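Long-range contacts in putative type 11 methyltransferase (Sulfolobus solfataricus, PDB 3I9F), which probably transfers methyl groups from S-adenosylmethionine and binds zinc ions: residues K18-D23 / S75-L80; Y24-G29 / I50-V55; L42-I47 / D60-L65; F81-H86 / I109-R114. All blocks are in the same frame, centred on the assembly; numbering follows the deposited sequence.

Contacts 1, 3 and 4 each pair two parallel strands of one Rossmann-like sheet, and all three are largely buried. Contact 1 joins strands 19-24 and 76-82 in the middle; contact 4 uses strand 76-82 again, with strand 106-113, while contact 3 adds the edge strand 63-65 to strand 39-45 and meets the second subunit. Contact 2 differs: a glycine-rich loop packs on helix 49-58 without hydrogen bonds between the two, partly buried, with a zinc ion on the helix's outer side. Chemistry follows place: apolar packing and backbone ladders dominate contacts 1 and 3, with one carboxylate-to-backbone bond at the start of contact 1, whereas contact 4, at the strand ends, adds a histidine-carboxylate bond.

Contact 1: residues K18-D23 / S75-L80; sequences KGVIVD and SVDFIL
The Asp-77 carboxylate points at the start of strand 19-24, OD2 doing the touching, and the Phe-78 ring turns away to other partners. Asp-77 OD2 takes the N-H of Val-20 at 2.7 Å through the lone pair away from the other oxygen, at an angle of 159°. The group is set there by CG lying anti to its own carbonyl carbon. Gly-19, bare of a side chain, lets Asp-77 OD2 come to 3.5 Å from its CA. The Phe-78 ring meets Phe-14 edge-to-face and lies against Ile-109 and Lys-17. At the far end, the Asp-23 carboxylate runs alongside Leu-80, its OD1 3.8 Å from Leu-80 CD2.

Between these ends the backbones run parallel. Val-20 O is gripped twice, by Asp-77 N at 2.8 Å and Phe-78 N at 3.2 Å, where the chain turns a corner at Asp-77. Val-22 N then donates to Phe-78 O at 2.7 Å, and Val-22 O receives Leu-80 N at 2.9 Å, almost along the C=O axis.

Beta-branched residues suit this extended backbone. Val-22 crosses Val-76 at about a right angle, CG2 3.9 Å from Val-76 CG1, and lies on the face that also carries Ile-79. Ile-21, Phe-78, Asp-23 and Leu-80 occupy the opposite face. The first and fourth strands are neighbours at the middle of the sheet, as in the 3-2-1-4-5-7-6 order of the class I methyltransferase Rossmann-like fold.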
loop_
_atom_site.group_PDB
_atom_site.type_symbol
_atom_site.label_atom_id
_atom_site.label_comp_id
_atom_site.label_asym_id
_atom_site.label_seq_id
_atom_site.Cartn_x
_atom_site.Cartn_y
_atom_site.Cartn_z
ATOM N N LYS B 18 -16.660 -1.194 12.962
ATOM C CA LYS B 18 -15.288 -0.709 12.748
ATOM C C LYS B 18 -14.694 -1.673 11.712
ATOM O O LYS B 18 -15.097 -2.836 11.670
ATOM C CB LYS B 18 -14.465 -0.658 14.060
ATOM N N GLY B 19 -13.801 -1.208 10.838
ATOM C CA GLY B 19 -13.286 -2.093 9.765
ATOM C C GLY B 19 -12.269 -1.496 8.803
ATOM O O GLY B 19 -11.668 -0.441 9.069
ATOM N N VAL B 20 -12.054 -2.203 7.691
ATOM C CA VAL B 20 -11.130 -1.735 6.646
ATOM C C VAL B 20 -11.872 -0.718 5.764
ATOM O O VAL B 20 -12.888 -1.051 5.159
ATOM C CB VAL B 20 -10.572 -2.906 5.791
ATOM C CG1 VAL B 20 -9.733 -2.366 4.595
ATOM C CG2 VAL B 20 -9.750 -3.846 6.652
ATOM N N ILE B 21 -11.370 0.507 5.738
ATOM C CA ILE B 21 -12.003 1.616 5.060
ATOM C C ILE B 21 -11.093 2.155 3.950
ATOM O O ILE B 21 -9.871 2.175 4.094
ATOM C CB ILE B 21 -12.244 2.797 6.039
ATOM C CG1 ILE B 21 -13.145 2.358 7.202
ATOM C CG2 ILE B 21 -12.891 3.982 5.326
ATOM C CD1 ILE B 21 -13.288 3.449 8.342
ATOM N N VAL B 22 -11.680 2.645 2.871
ATOM C CA VAL B 22 -10.912 3.296 1.836
ATOM C C VAL B 22 -11.487 4.648 1.633
ATOM O O VAL B 22 -12.657 4.727 1.394
ATOM C CB VAL B 22 -11.003 2.528 0.503
ATOM C CG1 VAL B 22 -10.436 3.371 -0.683
ATOM C CG2 VAL B 22 -10.275 1.199 0.601
ATOM N N ASP B 23 -10.682 5.707 1.748
ATOM C CA ASP B 23 -11.082 7.067 1.319
ATOM C C ASP B 23 -10.589 7.257 -0.137
ATOM O O ASP B 23 -9.393 7.487 -0.404
ATOM C CB ASP B 23 -10.489 8.156 2.258
ATOM C CG ASP B 23 -11.022 9.588 1.984
ATOM O OD1 ASP B 23 -12.011 9.780 1.238
ATOM O OD2 ASP B 23 -10.453 10.574 2.531
ATOM N N SER B 75 -11.405 -7.369 0.468
ATOM C CA SER B 75 -10.798 -7.076 1.745
ATOM C C SER B 75 -11.360 -5.830 2.439
ATOM O O SER B 75 -10.868 -5.485 3.531
ATOM C CB SER B 75 -9.277 -6.914 1.555
ATOM O OG SER B 75 -8.840 -5.545 1.486
ATOM N N VAL B 76 -12.370 -5.162 1.854
ATOM C CA VAL B 76 -12.741 -3.817 2.289
ATOM C C VAL B 76 -14.205 -3.705 2.736
ATOM O O VAL B 76 -15.124 -4.223 2.078
ATOM C CB VAL B 76 -12.428 -2.725 1.169
ATOM C CG1 VAL B 76 -13.039 -1.344 1.522
ATOM C CG2 VAL B 76 -10.942 -2.594 0.962
ATOM N N ASP B 77 -14.404 -2.995 3.842
ATOM C CA ASP B 77 -15.728 -2.885 4.477
ATOM C C ASP B 77 -16.497 -1.651 4.026
ATOM O O ASP B 77 -17.660 -1.771 3.609
ATOM C CB ASP B 77 -15.592 -2.918 6.017
ATOM C CG ASP B 77 -14.941 -4.228 6.520
ATOM O OD1 ASP B 77 -15.613 -5.292 6.353
ATOM O OD2 ASP B 77 -13.763 -4.184 7.043
ATOM N N PHE B 78 -15.839 -0.496 4.082
ATOM C CA PHE B 78 -16.373 0.746 3.584
ATOM C C PHE B 78 -15.434 1.509 2.591
ATOM O O PHE B 78 -14.217 1.595 2.776
ATOM C CB PHE B 78 -16.644 1.660 4.780
ATOM C CG PHE B 78 -17.655 1.106 5.758
ATOM C CD1 PHE B 78 -19.017 1.330 5.567
ATOM C CD2 PHE B 78 -17.235 0.355 6.862
ATOM C CE1 PHE B 78 -19.944 0.830 6.462
ATOM C CE2 PHE B 78 -18.148 -0.162 7.748
ATOM C CZ PHE B 78 -19.504 0.075 7.564
ATOM N N ILE B 79 -16.038 2.088 1.564
ATOM C CA ILE B 79 -15.355 2.935 0.599
ATOM C C ILE B 79 -16.104 4.253 0.571
ATOM O O ILE B 79 -17.289 4.283 0.266
ATOM C CB ILE B 79 -15.412 2.313 -0.818
ATOM C CG1 ILE B 79 -14.633 1.005 -0.863
ATOM C CG2 ILE B 79 -14.857 3.276 -1.841
ATOM C CD1 ILE B 79 -14.866 0.211 -2.088
ATOM N N LEU B 80 -15.420 5.336 0.892
ATOM C CA LEU B 80 -16.022 6.653 0.833
ATOM C C LEU B 80 -15.609 7.375 -0.452
ATOM O O LEU B 80 -14.426 7.418 -0.831
ATOM C CB LEU B 80 -15.585 7.479 2.031
ATOM C CG LEU B 80 -16.007 8.951 2.061
ATOM C CD1 LEU B 80 -17.514 9.113 2.194
ATOM C CD2 LEU B 80 -15.285 9.697 3.180
#

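Contact 2: residues Y24-G29 / I50-V55; sequences YGCGNG and IALKEV. With ZN (zinc ion), chain H.
Packing is tightest where the loop 24-29 turns its sulfur and a carbonyl towards helix 50-55. Cys-26 SG touches Leu-52 CD2 tip to tip at 3.6 Å; chi1 of 59° places the sulfur in the crowded position between backbone N and carbonyl carbon. Ala-51 suits the closest approach because a lone methyl lets the backbone draw near: its CB lies 3.4 Å from Gly-27 O. Further along, Val-55 CG2 sits 4.1 Å from Gly-29 CA; at phi 89° and psi 16° a CB here would jam against the carbonyl O of Asn-28 and come tight against Val-55 CG2, so glycine fits. The loop holds its own shape through the hydrogen bond from Gly-29 N to Cys-26 O, at 2.8 Å, and Asp-46 OD1 accepts from Gly-27 N.

The far side is looser. Asn-28 is exposed, as is Ile-50. Glu-54 starts towards the loop, but its chain bends at chi2 and carries the carboxylate away to a zinc ion, bound by Glu-54 OE2 at 1.9 Å.

This turn after a strand resembles the glycine-rich first motif of methyltransferases. The thiol serves as an apolar filler within, while Glu-54 and Glu-57 bind the zinc outside.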
loop_
_atom_site.group_PDB
_atom_site.type_symbol
_atom_site.label_atom_id
_atom_site.label_comp_id
_atom_site.label_asym_id
_atom_site.label_seq_id
_atom_site.Cartn_x
_atom_site.Cartn_y
_atom_site.Cartn_z
ATOM N N TYR B 24 -11.522 7.140 -1.067
ATOM C CA TYR B 24 -11.228 7.097 -2.514
ATOM C C TYR B 24 -11.383 8.512 -3.100
ATOM O O TYR B 24 -12.479 9.016 -3.254
ATOM C CB TYR B 24 -12.192 6.112 -3.189
ATOM C CG TYR B 24 -11.663 5.451 -4.435
ATOM C CD1 TYR B 24 -10.897 6.146 -5.381
ATOM C CD2 TYR B 24 -11.953 4.140 -4.698
ATOM C CE1 TYR B 24 -10.399 5.512 -6.505
ATOM C CE2 TYR B 24 -11.481 3.523 -5.837
ATOM C CZ TYR B 24 -10.715 4.217 -6.735
ATOM O OH TYR B 24 -10.256 3.556 -7.831
ATOM N N GLY B 25 -10.271 9.149 -3.414
ATOM C CA GLY B 25 -10.278 10.531 -3.822
ATOM C C GLY B 25 -10.229 11.362 -2.561
ATOM O O GLY B 25 -11.164 12.044 -2.223
ATOM N N CYS B 26 -9.124 11.255 -1.842
ATOM C CA CYS B 26 -9.038 11.803 -0.485
ATOM C C CYS B 26 -8.660 13.261 -0.499
ATOM O O CYS B 26 -8.971 13.961 0.445
ATOM C CB CYS B 26 -8.075 10.994 0.418
ATOM S SG CYS B 26 -6.345 10.863 -0.128
ATOM N N GLY B 27 -7.986 13.693 -1.567
ATOM C CA GLY B 27 -7.662 15.100 -1.816
ATOM C C GLY B 27 -7.179 15.870 -0.602
ATOM O O GLY B 27 -6.148 15.551 0.023
ATOM N N ASN B 28 -7.991 16.871 -0.271
ATOM C CA ASN B 28 -7.859 17.693 0.935
ATOM C C ASN B 28 -7.355 16.890 2.186
ATOM O O ASN B 28 -6.420 17.323 2.875
ATOM C CB ASN B 28 -9.244 18.351 1.173
ATOM C CG ASN B 28 -9.195 19.594 2.065
ATOM O OD1 ASN B 28 -8.139 20.219 2.281
ATOM N ND2 ASN B 28 -10.370 19.970 2.579
ATOM N N GLY B 29 -7.931 15.708 2.426
ATOM C CA GLY B 29 -7.595 14.876 3.603
ATOM C C GLY B 29 -8.483 15.253 4.773
ATOM O O GLY B 29 -8.217 14.915 5.919
ATOM N N ILE B 50 0.891 15.443 -4.399
ATOM C CA ILE B 50 1.093 16.347 -3.269
ATOM C C ILE B 50 -0.026 16.231 -2.214
ATOM O O ILE B 50 0.233 16.314 -0.997
ATOM C CB ILE B 50 1.222 17.826 -3.746
ATOM C CG1 ILE B 50 2.502 18.007 -4.578
ATOM C CG2 ILE B 50 1.187 18.813 -2.555
ATOM C CD1 ILE B 50 2.686 19.425 -5.135
ATOM N N ALA B 51 -1.264 16.035 -2.646
ATOM C CA ALA B 51 -2.341 15.819 -1.666
ATOM C C ALA B 51 -1.977 14.655 -0.767
ATOM O O ALA B 51 -2.144 14.744 0.442
ATOM C CB ALA B 51 -3.692 15.599 -2.327
ATOM N N LEU B 52 -1.419 13.598 -1.342
ATOM C CA LEU B 52 -1.042 12.428 -0.560
ATOM C C LEU B 52 0.082 12.751 0.413
ATOM O O LEU B 52 0.118 12.230 1.520
ATOM C CB LEU B 52 -0.631 11.263 -1.455
ATOM C CG LEU B 52 -1.762 10.568 -2.215
ATOM C CD1 LEU B 52 -1.283 9.278 -2.967
ATOM C CD2 LEU B 52 -2.939 10.283 -1.271
ATOM N N LYS B 53 0.995 13.608 -0.010
ATOM C CA LYS B 53 2.132 13.968 0.804
ATOM C C LYS B 53 1.657 14.572 2.138
ATOM O O LYS B 53 2.116 14.158 3.205
ATOM C CB LYS B 53 3.006 14.967 0.050
ATOM C CG LYS B 53 4.474 14.627 0.045
ATOM C CD LYS B 53 4.914 13.923 -1.285
ATOM C CE LYS B 53 5.727 14.832 -2.242
ATOM N NZ LYS B 53 7.177 14.412 -2.359
ATOM N N GLU B 54 0.725 15.525 2.047
ATOM C CA GLU B 54 0.114 16.174 3.188
ATOM C C GLU B 54 -0.617 15.178 4.060
ATOM O O GLU B 54 -0.590 15.303 5.271
ATOM C CB GLU B 54 -0.848 17.295 2.743
ATOM C CG GLU B 54 -0.161 18.517 2.030
ATOM C CD GLU B 54 1.056 19.073 2.795
ATOM O OE1 GLU B 54 0.931 19.257 3.993
ATOM O OE2 GLU B 54 2.130 19.358 2.235
ATOM N N VAL B 55 -1.260 14.178 3.472
ATOM C CA VAL B 55 -1.862 13.113 4.293
ATOM C C VAL B 55 -0.781 12.308 5.035
ATOM O O VAL B 55 -0.905 12.068 6.209
ATOM C CB VAL B 55 -2.779 12.176 3.477
ATOM C CG1 VAL B 55 -3.085 10.890 4.259
ATOM C CG2 VAL B 55 -4.068 12.913 3.067
HETATM ZN ZN ZN H . 3.731 19.019 3.111
#

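Contact 3: residues L42-I47 / D60-L65; sequences LYCIDI and DSVITL
Tyr-43 and Ile-63 lie side by side and point the same way off the sheet. The torsion of Tyr-43 (chi1 -65°) sets CG anti to the carbonyl carbon, so the ring tilts toward the neighbouring strand: its CD1 is 3.7 Å from Ile-63 CB, and its CE1 is 3.8 Å from Ile-63 CD1. Leu-65, also on this face, brings CD1 to 3.9 Å from Tyr-43 CD1. The CD1-CE1 side of the ring thus lies along the branched Ile-63, with the leucine methyl also at CD1.

Leu-42 and Val-62 also run alongside each other, CD2 of the leucine 4.0 Å from CG2 of the valine. The other methyl of Val-62, CG1, faces Cys-44, with SG only 3.2 Å away, a tight fit; the small thiol suits a place closed in by Val-62 and by Val-55 of helix 49-58.

The backbones are parallel. Ile-63 N meets Leu-42 O at 2.8 Å, nearly straight at 175°. Cys-44 N reaches Ile-63 O from above the carbonyl plane, and Leu-65 N and Asp-46 N close the ladder on Cys-44 O and Leu-65 O. Past Leu-42 O, a water takes the N-H of Leu-42 and donates to Ser-61 O. Asp-46 turns its carboxylate away, to Gly-27 N and Asn-48 N.

The pair belongs to a beta-alpha-beta crossover: helix 49-58 connects the two strands and covers Cys-44, Val-62 and Thr-64 with Val-55. Strand 19-24 flanks strand 39-45 on its other side, while Ile-63 packs on Ile-63 of the second subunit.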
loop_
_atom_site.group_PDB
_atom_site.type_symbol
_atom_site.label_atom_id
_atom_site.label_comp_id
_atom_site.label_asym_id
_atom_site.label_seq_id
_atom_site.Cartn_x
_atom_site.Cartn_y
_atom_site.Cartn_z
ATOM N N LEU B 42 -6.824 2.107 7.181
ATOM C CA LEU B 42 -7.298 3.238 6.407
ATOM C C LEU B 42 -6.402 3.425 5.199
ATOM O O LEU B 42 -5.184 3.658 5.343
ATOM C CB LEU B 42 -7.321 4.522 7.238
ATOM C CG LEU B 42 -7.835 5.784 6.548
ATOM C CD1 LEU B 42 -9.125 5.569 5.762
ATOM C CD2 LEU B 42 -8.058 6.849 7.614
ATOM N N TYR B 43 -7.018 3.318 4.020
ATOM C CA TYR B 43 -6.351 3.618 2.767
ATOM C C TYR B 43 -6.839 4.969 2.264
ATOM O O TYR B 43 -8.049 5.227 2.252
ATOM C CB TYR B 43 -6.713 2.592 1.715
ATOM C CG TYR B 43 -6.258 1.183 1.938
ATOM C CD1 TYR B 43 -4.976 0.798 1.613
ATOM C CD2 TYR B 43 -7.137 0.204 2.415
ATOM C CE1 TYR B 43 -4.547 -0.507 1.787
ATOM C CE2 TYR B 43 -6.724 -1.104 2.564
ATOM C CZ TYR B 43 -5.421 -1.453 2.247
ATOM O OH TYR B 43 -4.968 -2.749 2.409
ATOM N N CYS B 44 -5.914 5.814 1.840
ATOM C CA CYS B 44 -6.216 7.042 1.130
ATOM C C CYS B 44 -5.705 6.973 -0.304
ATOM O O CYS B 44 -4.502 6.845 -0.531
ATOM C CB CYS B 44 -5.522 8.194 1.809
ATOM S SG CYS B 44 -6.253 8.573 3.389
ATOM N N ILE B 45 -6.622 7.084 -1.253
ATOM C CA ILE B 45 -6.295 7.091 -2.676
ATOM C C ILE B 45 -6.463 8.480 -3.310
ATOM O O ILE B 45 -7.496 9.117 -3.187
ATOM C CB ILE B 45 -7.198 6.116 -3.465
ATOM C CG1 ILE B 45 -7.221 4.759 -2.756
ATOM C CG2 ILE B 45 -6.731 6.046 -4.915
ATOM C CD1 ILE B 45 -7.716 3.617 -3.547
ATOM N N ASP B 46 -5.442 8.944 -3.994
ATOM C CA ASP B 46 -5.589 10.122 -4.818
ATOM C C ASP B 46 -4.508 10.160 -5.887
ATOM O O ASP B 46 -3.347 9.842 -5.650
ATOM C CB ASP B 46 -5.601 11.425 -3.978
ATOM C CG ASP B 46 -6.379 12.583 -4.673
ATOM O OD1 ASP B 46 -7.279 13.177 -4.022
ATOM O OD2 ASP B 46 -6.114 12.889 -5.882
ATOM N N ILE B 47 -4.936 10.521 -7.085
ATOM C CA ILE B 47 -4.040 10.749 -8.197
ATOM C C ILE B 47 -3.093 11.927 -7.915
ATOM O O ILE B 47 -1.968 11.921 -8.338
ATOM C CB ILE B 47 -4.832 11.011 -9.479
ATOM C CG1 ILE B 47 -3.863 11.167 -10.657
ATOM C CG2 ILE B 47 -5.711 12.265 -9.327
ATOM C CD1 ILE B 47 -4.456 10.809 -11.975
ATOM N N ASP B 60 0.347 9.032 10.031
ATOM C CA ASP B 60 1.355 8.056 9.615
ATOM C C ASP B 60 0.848 6.603 9.462
ATOM O O ASP B 60 1.411 5.800 8.709
ATOM C CB ASP B 60 2.525 8.130 10.586
ATOM C CG ASP B 60 3.599 7.121 10.278
ATOM O OD1 ASP B 60 4.332 7.296 9.269
ATOM O OD2 ASP B 60 3.690 6.131 11.047
ATOM N N SER B 61 -0.214 6.255 10.170
ATOM C CA SER B 61 -0.835 4.950 10.002
ATOM C C SER B 61 -1.584 4.748 8.636
ATOM O O SER B 61 -1.896 3.609 8.230
ATOM C CB SER B 61 -1.818 4.746 11.149
ATOM O OG SER B 61 -2.755 5.809 11.191
ATOM N N VAL B 62 -1.907 5.858 7.973
ATOM C CA VAL B 62 -2.684 5.834 6.722
ATOM C C VAL B 62 -1.857 5.172 5.604
ATOM O O VAL B 62 -0.645 5.383 5.486
ATOM C CB VAL B 62 -3.161 7.250 6.311
ATOM C CG1 VAL B 62 -3.740 7.220 4.934
ATOM C CG2 VAL B 62 -4.214 7.726 7.256
ATOM N N ILE B 63 -2.494 4.313 4.832
ATOM C CA ILE B 63 -1.802 3.770 3.671
ATOM C C ILE B 63 -2.208 4.609 2.438
ATOM O O ILE B 63 -3.326 4.562 2.013
ATOM C CB ILE B 63 -2.108 2.298 3.480
ATOM C CG1 ILE B 63 -1.737 1.504 4.744
ATOM C CG2 ILE B 63 -1.352 1.777 2.240
ATOM C CD1 ILE B 63 -2.173 -0.040 4.709
ATOM N N THR B 64 -1.286 5.402 1.924
ATOM C CA THR B 64 -1.532 6.286 0.773
ATOM C C THR B 64 -1.220 5.558 -0.536
ATOM O O THR B 64 -0.182 4.971 -0.655
ATOM C CB THR B 64 -0.673 7.574 0.810
ATOM O OG1 THR B 64 0.708 7.234 0.946
ATOM C CG2 THR B 64 -1.066 8.485 1.955
ATOM N N LEU B 65 -2.138 5.602 -1.501
ATOM C CA LEU B 65 -1.970 4.941 -2.765
ATOM C C LEU B 65 -2.357 5.879 -3.890
ATOM O O LEU B 65 -3.325 6.627 -3.766
ATOM C CB LEU B 65 -2.840 3.697 -2.835
ATOM C CG LEU B 65 -2.596 2.583 -1.824
ATOM C CD1 LEU B 65 -3.678 1.504 -1.989
ATOM C CD2 LEU B 65 -1.171 1.949 -1.925
HETATM O O HOH W 1 -4.089 1.949 8.213
#

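Contact 4: residues F81-H86 / I109-R114; sequences FANSFH and IIIDWR
The first shell is a bond: His-86 gives its ND1 proton to Asp-112 OD2 at 2.8 Å and 159°. The oxygen uses its syn lone pair and meets the ring at its edge, with ring and carboxylate planes only 14° apart. The crowded chi1 of His-86 (63°) brings the imidazole down to the strand. Around this pair, Asp-112 OD2 also bonds Tyr-133 OH, and OD1 takes Trp-113 N at 2.9 Å from above the carboxylate plane, so both oxygens are held.

Next come the backbones. Phe-81 N to Ile-109 O, at 2.8 Å, and Ile-111 N to Phe-81 O, at 2.9 Å, continue the parallel sheet; Asn-83 N ends it on Ile-111 O at 2.7 Å. Asn-83 has positive phi, which turns the chain off the sheet, and its OD1 lies 3.5 Å from Trp-113 CD1. On one face of the sheet, Ile-110 CD1 lies 3.7 Å from Phe-81 CB, and the Phe-81 ring stacks on Tyr-24.

A buried carboxylate so close would be expected to raise the pKa of His-86 and fix its proton on ND1, while the Tyr-133 hydroxyl and the backbone N-H of Trp-113 would steady the negative charge and may temper that effect.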
loop_
_atom_site.group_PDB
_atom_site.type_symbol
_atom_site.label_atom_id
_atom_site.label_comp_id
_atom_site.label_asym_id
_atom_site.label_seq_id
_atom_site.Cartn_x
_atom_site.Cartn_y
_atom_site.Cartn_z
ATOM N N PHE B 81 -16.608 7.973 -1.089
ATOM C CA PHE B 81 -16.419 8.918 -2.190
ATOM C C PHE B 81 -17.007 10.222 -1.746
ATOM O O PHE B 81 -18.191 10.427 -1.848
ATOM C CB PHE B 81 -17.154 8.429 -3.427
ATOM C CG PHE B 81 -16.455 7.327 -4.165
ATOM C CD1 PHE B 81 -15.408 7.606 -5.027
ATOM C CD2 PHE B 81 -16.876 6.048 -4.053
ATOM C CE1 PHE B 81 -14.791 6.633 -5.722
ATOM C CE2 PHE B 81 -16.256 5.029 -4.744
ATOM C CZ PHE B 81 -15.207 5.317 -5.569
ATOM N N ALA B 82 -16.159 11.106 -1.245
ATOM C CA ALA B 82 -16.568 12.414 -0.737
ATOM C C ALA B 82 -16.233 13.530 -1.702
ATOM O O ALA B 82 -15.105 14.024 -1.736
ATOM C CB ALA B 82 -15.884 12.694 0.645
ATOM N N ASN B 83 -17.233 13.965 -2.443
ATOM C CA ASN B 83 -17.083 15.031 -3.455
ATOM C C ASN B 83 -16.017 14.748 -4.445
ATOM O O ASN B 83 -15.365 15.669 -4.888
ATOM C CB ASN B 83 -16.803 16.363 -2.791
ATOM C CG ASN B 83 -17.818 16.665 -1.708
ATOM O OD1 ASN B 83 -19.042 16.711 -1.971
ATOM N ND2 ASN B 83 -17.348 16.785 -0.490
ATOM N N SER B 84 -15.811 13.480 -4.766
ATOM C CA SER B 84 -14.630 13.102 -5.526
ATOM C C SER B 84 -14.933 12.291 -6.781
ATOM O O SER B 84 -14.142 12.312 -7.672
ATOM C CB SER B 84 -13.614 12.361 -4.646
ATOM O OG SER B 84 -14.157 11.148 -4.163
ATOM N N PHE B 85 -16.042 11.569 -6.853
ATOM C CA PHE B 85 -16.297 10.727 -8.005
ATOM C C PHE B 85 -16.534 11.524 -9.270
ATOM O O PHE B 85 -16.068 11.154 -10.332
ATOM C CB PHE B 85 -17.483 9.813 -7.757
ATOM C CG PHE B 85 -17.676 8.766 -8.795
ATOM C CD1 PHE B 85 -16.863 7.649 -8.826
ATOM C CD2 PHE B 85 -18.698 8.877 -9.729
ATOM C CE1 PHE B 85 -17.049 6.661 -9.764
ATOM C CE2 PHE B 85 -18.903 7.890 -10.696
ATOM C CZ PHE B 85 -18.062 6.789 -10.722
ATOM N N HIS B 86 -17.265 12.615 -9.161
ATOM C CA HIS B 86 -17.704 13.323 -10.335
ATOM C C HIS B 86 -16.583 13.796 -11.228
ATOM O O HIS B 86 -16.738 13.814 -12.440
ATOM C CB HIS B 86 -18.650 14.468 -9.997
ATOM C CG HIS B 86 -18.046 15.549 -9.169
ATOM N ND1 HIS B 86 -18.296 15.667 -7.819
ATOM C CD2 HIS B 86 -17.234 16.583 -9.499
ATOM C CE1 HIS B 86 -17.645 16.718 -7.350
ATOM N NE2 HIS B 86 -16.993 17.292 -8.346
ATOM N N ILE B 109 -20.095 4.626 0.518
ATOM C CA ILE B 109 -20.678 5.877 0.967
ATOM C C ILE B 109 -20.394 6.967 -0.044
ATOM O O ILE B 109 -19.245 7.283 -0.265
ATOM C CB ILE B 109 -20.090 6.352 2.317
ATOM C CG1 ILE B 109 -20.175 5.240 3.376
ATOM C CG2 ILE B 109 -20.836 7.557 2.796
ATOM C CD1 ILE B 109 -19.050 5.267 4.417
ATOM N N ILE B 110 -21.443 7.552 -0.632
ATOM C CA ILE B 110 -21.320 8.717 -1.497
ATOM C C ILE B 110 -21.754 9.987 -0.791
ATOM O O ILE B 110 -22.855 10.058 -0.270
ATOM C CB ILE B 110 -22.225 8.604 -2.764
ATOM C CG1 ILE B 110 -21.936 7.316 -3.555
ATOM C CG2 ILE B 110 -22.093 9.856 -3.656
ATOM C CD1 ILE B 110 -20.499 6.963 -3.679
ATOM N N ILE B 111 -20.878 10.985 -0.784
ATOM C CA ILE B 111 -21.244 12.361 -0.504
ATOM C C ILE B 111 -20.861 13.197 -1.708
ATOM O O ILE B 111 -19.760 13.074 -2.216
ATOM C CB ILE B 111 -20.519 12.901 0.730
ATOM C CG1 ILE B 111 -20.904 12.056 1.964
ATOM C CG2 ILE B 111 -20.888 14.352 0.968
ATOM C CD1 ILE B 111 -19.985 12.265 3.170
ATOM N N ASP B 112 -21.781 14.022 -2.191
ATOM C CA ASP B 112 -21.496 14.933 -3.267
ATOM C C ASP B 112 -22.484 16.068 -3.238
ATOM O O ASP B 112 -23.522 15.980 -2.576
ATOM C CB ASP B 112 -21.574 14.234 -4.640
ATOM C CG ASP B 112 -20.577 14.812 -5.658
ATOM O OD1 ASP B 112 -19.964 15.870 -5.368
ATOM O OD2 ASP B 112 -20.371 14.197 -6.742
ATOM N N TRP B 113 -22.145 17.104 -4.004
ATOM C CA TRP B 113 -22.905 18.319 -4.148
ATOM C C TRP B 113 -24.223 18.129 -4.866
ATOM O O TRP B 113 -24.293 17.356 -5.790
ATOM C CB TRP B 113 -22.079 19.315 -4.931
ATOM C CG TRP B 113 -20.883 19.822 -4.206
ATOM C CD1 TRP B 113 -19.635 19.293 -4.227
ATOM C CD2 TRP B 113 -20.821 20.961 -3.343
ATOM N NE1 TRP B 113 -18.784 20.041 -3.443
ATOM C CE2 TRP B 113 -19.484 21.069 -2.884
ATOM C CE3 TRP B 113 -21.746 21.919 -2.945
ATOM C CZ2 TRP B 113 -19.052 22.103 -2.049
ATOM C CZ3 TRP B 113 -21.324 22.951 -2.091
ATOM C CH2 TRP B 113 -19.995 23.027 -1.652
ATOM N N ARG B 114 -25.276 18.833 -4.468
ATOM C CA ARG B 114 -26.544 18.664 -5.176
ATOM C C ARG B 114 -26.379 19.267 -6.573
ATOM O O ARG B 114 -25.613 20.204 -6.766
ATOM C CB ARG B 114 -27.722 19.305 -4.456
ATOM C CG ARG B 114 -27.892 18.865 -3.027
ATOM C CD ARG B 114 -29.189 19.395 -2.436
ATOM N NE ARG B 114 -29.132 19.575 -0.979
ATOM C CZ ARG B 114 -29.448 18.646 -0.051
ATOM N NH1 ARG B 114 -29.834 17.398 -0.391
ATOM N NH2 ARG B 114 -29.372 18.966 1.254
HETATM O O HOH W 2 -18.333 11.535 -4.691
#